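ORF007 (Staphylococcus phage 2638A, PDB 7AQH) degrades the host cell-wall peptidoglycan as a zinc-dependent amidase endolysin to bring about lysis, and is represented here by its C-terminal SH3b cell wall-binding domain. Local coordinates at residues G32-T35 with G36-Q39; V42-K45 with G46-I49. All coordinates share one frame; numbering follows the deposited sequence.

Interaction 1: residues G32-T35 with G36-Q39; sequences GPWT and GHPQ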
# COMPACT_ATOMS: atom_id res chain seq x y z
N GLY A 32 1.86 -7.41 -6.34
CA GLY A 32 0.59 -7.03 -5.75
C GLY A 32 0.63 -6.71 -4.27
O GLY A 32 1.66 -6.83 -3.60
N PRO A 33 -0.53 -6.30 -3.72
CA PRO A 33 -0.65 -5.92 -2.30
C PRO A 33 -0.79 -7.14 -1.39
O PRO A 33 -1.81 -7.36 -0.73
CB PRO A 33 -1.91 -5.05 -2.30
CG PRO A 33 -2.76 -5.67 -3.37
CD PRO A 33 -1.80 -6.12 -4.45
N TRP A 34 0.27 -7.94 -1.34
CA TRP A 34 0.26 -9.17 -0.57
C TRP A 34 1.62 -9.37 0.09
O TRP A 34 2.66 -9.23 -0.57
CB TRP A 34 -0.08 -10.38 -1.44
CG TRP A 34 -0.02 -11.68 -0.69
CD1 TRP A 34 -0.63 -11.97 0.49
CD2 TRP A 34 0.69 -12.86 -1.08
NE1 TRP A 34 -0.35 -13.26 0.87
CE2 TRP A 34 0.46 -13.82 -0.08
CE3 TRP A 34 1.49 -13.19 -2.17
CZ2 TRP A 34 1.01 -15.10 -0.14
CZ3 TRP A 34 2.04 -14.46 -2.23
CH2 TRP A 34 1.80 -15.40 -1.22
N THR A 35 1.61 -9.68 1.38
CA THR A 35 2.86 -9.86 2.12
C THR A 35 3.70 -11.00 1.56
O THR A 35 4.92 -11.01 1.74
CB THR A 35 2.56 -10.12 3.60
OG1 THR A 35 3.15 -9.09 4.40
CG2 THR A 35 3.11 -11.47 4.03
N GLY A 36 3.08 -11.97 0.87
CA GLY A 36 3.81 -13.10 0.33
C GLY A 36 4.58 -12.83 -0.94
O GLY A 36 5.38 -13.68 -1.35
N HIS A 37 4.37 -11.68 -1.58
CA HIS A 37 5.08 -11.36 -2.81
C HIS A 37 6.52 -10.96 -2.52
O HIS A 37 6.88 -10.62 -1.39
CB HIS A 37 4.36 -10.26 -3.57
CG HIS A 37 3.16 -10.73 -4.33
ND1 HIS A 37 2.06 -9.93 -4.55
CD2 HIS A 37 2.90 -11.91 -4.94
CE1 HIS A 37 1.17 -10.61 -5.25
NE2 HIS A 37 1.65 -11.81 -5.50
N PRO A 38 7.38 -10.98 -3.54
CA PRO A 38 8.78 -10.59 -3.34
C PRO A 38 8.89 -9.15 -2.87
O PRO A 38 8.12 -8.28 -3.27
CB PRO A 38 9.41 -10.78 -4.73
CG PRO A 38 8.50 -11.74 -5.43
CD PRO A 38 7.12 -11.43 -4.92
N GLN A 39 9.87 -8.90 -2.00
CA GLN A 39 10.08 -7.56 -1.47
C GLN A 39 10.70 -6.65 -2.52
O GLN A 39 11.59 -7.06 -3.27
CB GLN A 39 10.99 -7.62 -0.23
CG GLN A 39 11.32 -6.26 0.35
CD GLN A 39 12.06 -6.37 1.67
OE1 GLN A 39 12.22 -7.46 2.22
NE2 GLN A 39 12.52 -5.23 2.19
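Trp34 and His37 meet across a type I beta turn, the reversal within the loop that joins strands 26-30 and 39-43 of this SH3b domain. The turn is closed by the amide N of His37, which bonds to O of Trp34 at 3.2 Å. The tight part is where the indole meets Gly36 and His37. The Trp34 indole is laid over the turn because chi1 (177°) carries CG to the side opposite the backbone N, and the peptide N of Gly36 sits 3.2 Å above the indole plane. The six-membered ring of Trp34 turns its edge to the face of the His37 imidazole in a T-shaped pair, centroids 5.0 Å apart and planes at 89°. Within that pair CE3 of Trp34 lies 3.4 Å from CD2 of His37, toward the rim of the imidazole. The solvent side is looser: Thr35 and Trp34 are both exposed residues, and Thr35 directs its CB away from the residues that follow, although Asp58 from the loop between strands 53-57 and 60-66 accepts the Thr35 amide and touches Trp34. Before the bend, Pro33 centres an inverse gamma turn, in which N of Trp34 makes a weak bond to O of Gly32. That carbonyl also receives the imidazole, through a weak but almost linear hydrogen bond from ND1 of His37 to O of Gly32 at 3.3 Å.

Interaction 2: residues V42-K45 with G46-I49; sequences VLQK and GQTI
A type II beta turn from Gln44 to Gln47 links the end of strand 39-43 to the start of strand 48-51, and two hydrogen bonds between its first and last residues hold it. In the backbone bond, N of Gln47 reaches O of Gln44 at 3.2 Å. The second returns through a side chain: OE1 of Gln47 accepts the amide N of Gln44 at 2.8 Å, with an N-H...O angle of 152° and the donor tilted 33° from the plane of the side-chain carbonyl. Gln47 can reach back because its CG lies anti to the carbonyl carbon and the chain then runs extended to the amide. Gly46 supplies the positive phi (86°) of the third turn position, where a CB would be jammed against O of Lys45. In this SH3b domain the turn joins two strands that are not paired with each other, 39-43 pairing with 26-30 and 48-51 with 10-20. CD1 of Leu43 lies 3.2 Å from OE1 of Gln47, the same oxygen that takes the Gln44 amide, while CD2 of Leu43 packs 3.7 Å from CG2 of Ile49, the two side chains running at a slant to one another. Leu43 also rests on Val20 and Ile49 on Phe18, and Met75 of strand 72-77 touches both. Lys45 directs its CB away from the residues that follow, and its NZ bonds to the carbonyl O of Thr21.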
# COMPACT_ATOMS: atom_id res chain seq x y z
N VAL A 42 12.47 -0.90 0.95
CA VAL A 42 11.94 -0.35 2.20
C VAL A 42 11.90 1.17 2.07
O VAL A 42 12.92 1.80 1.78
CB VAL A 42 12.78 -0.76 3.42
CG1 VAL A 42 12.31 -0.01 4.66
CG2 VAL A 42 12.71 -2.26 3.63
N LEU A 43 10.73 1.76 2.29
CA LEU A 43 10.57 3.21 2.33
C LEU A 43 10.72 3.67 3.77
O LEU A 43 9.90 3.31 4.63
CB LEU A 43 9.22 3.63 1.75
CG LEU A 43 9.13 5.09 1.29
CD1 LEU A 43 10.10 5.36 0.15
CD2 LEU A 43 7.71 5.43 0.88
N GLN A 44 11.75 4.46 4.04
CA GLN A 44 12.09 4.87 5.40
C GLN A 44 11.29 6.11 5.80
O GLN A 44 10.67 6.79 4.98
CB GLN A 44 13.58 5.16 5.52
CG GLN A 44 14.49 4.05 4.99
CD GLN A 44 15.95 4.44 5.02
OE1 GLN A 44 16.68 4.26 4.04
NE2 GLN A 44 16.40 4.97 6.15
N LYS A 45 11.32 6.40 7.10
CA LYS A 45 10.65 7.58 7.63
C LYS A 45 11.14 8.83 6.91
O LYS A 45 12.30 8.95 6.53
CB LYS A 45 10.90 7.71 9.13
CG LYS A 45 10.16 8.86 9.79
CD LYS A 45 10.27 8.80 11.31
CE LYS A 45 9.63 10.01 11.97
NZ LYS A 45 8.15 9.95 11.92
N GLY A 46 10.22 9.78 6.71
CA GLY A 46 10.51 11.02 6.04
C GLY A 46 10.39 10.97 4.53
O GLY A 46 10.08 11.99 3.91
N GLN A 47 10.62 9.81 3.92
CA GLN A 47 10.52 9.69 2.48
C GLN A 47 9.06 9.75 2.04
O GLN A 47 8.16 9.26 2.73
CB GLN A 47 11.16 8.39 1.99
CG GLN A 47 12.66 8.33 2.19
CD GLN A 47 13.26 7.04 1.67
OE1 GLN A 47 12.71 5.96 1.87
NE2 GLN A 47 14.39 7.15 0.98
N THR A 48 8.83 10.37 0.88
CA THR A 48 7.49 10.58 0.35
C THR A 48 7.38 10.00 -1.05
O THR A 48 8.33 10.01 -1.83
CB THR A 48 7.15 12.08 0.30
OG1 THR A 48 7.26 12.65 1.61
CG2 THR A 48 5.74 12.28 -0.23
N ILE A 49 6.19 9.47 -1.35
CA ILE A 49 5.88 8.93 -2.67
C ILE A 49 4.48 9.38 -3.05
O ILE A 49 3.67 9.76 -2.21
CB ILE A 49 5.98 7.38 -2.70
CG1 ILE A 49 5.08 6.75 -1.64
CG2 ILE A 49 7.42 6.94 -2.48
CD1 ILE A 49 3.63 6.60 -2.06

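From the N terminus, the chain leaves strand 26-30 and enters interaction 1, which closes the loop leading into strand 39-43, the antiparallel partner of 26-30. At the far end of strand 39-43 it enters interaction 2, which turns it into strand 48-51, a strand paired with 10-20 instead. The two contacts are therefore in series: neither nests within nor crosses the other, and although their segments adjoin in sequence their centres lie about 18 Å apart and the two contacts do not touch. Interaction 1 reaches the loop holding Asp58, whereas interaction 2 ties the chain to strands 10-20 and 72-77. The type I turn lies just before strand 39-43, the type II turn just after it.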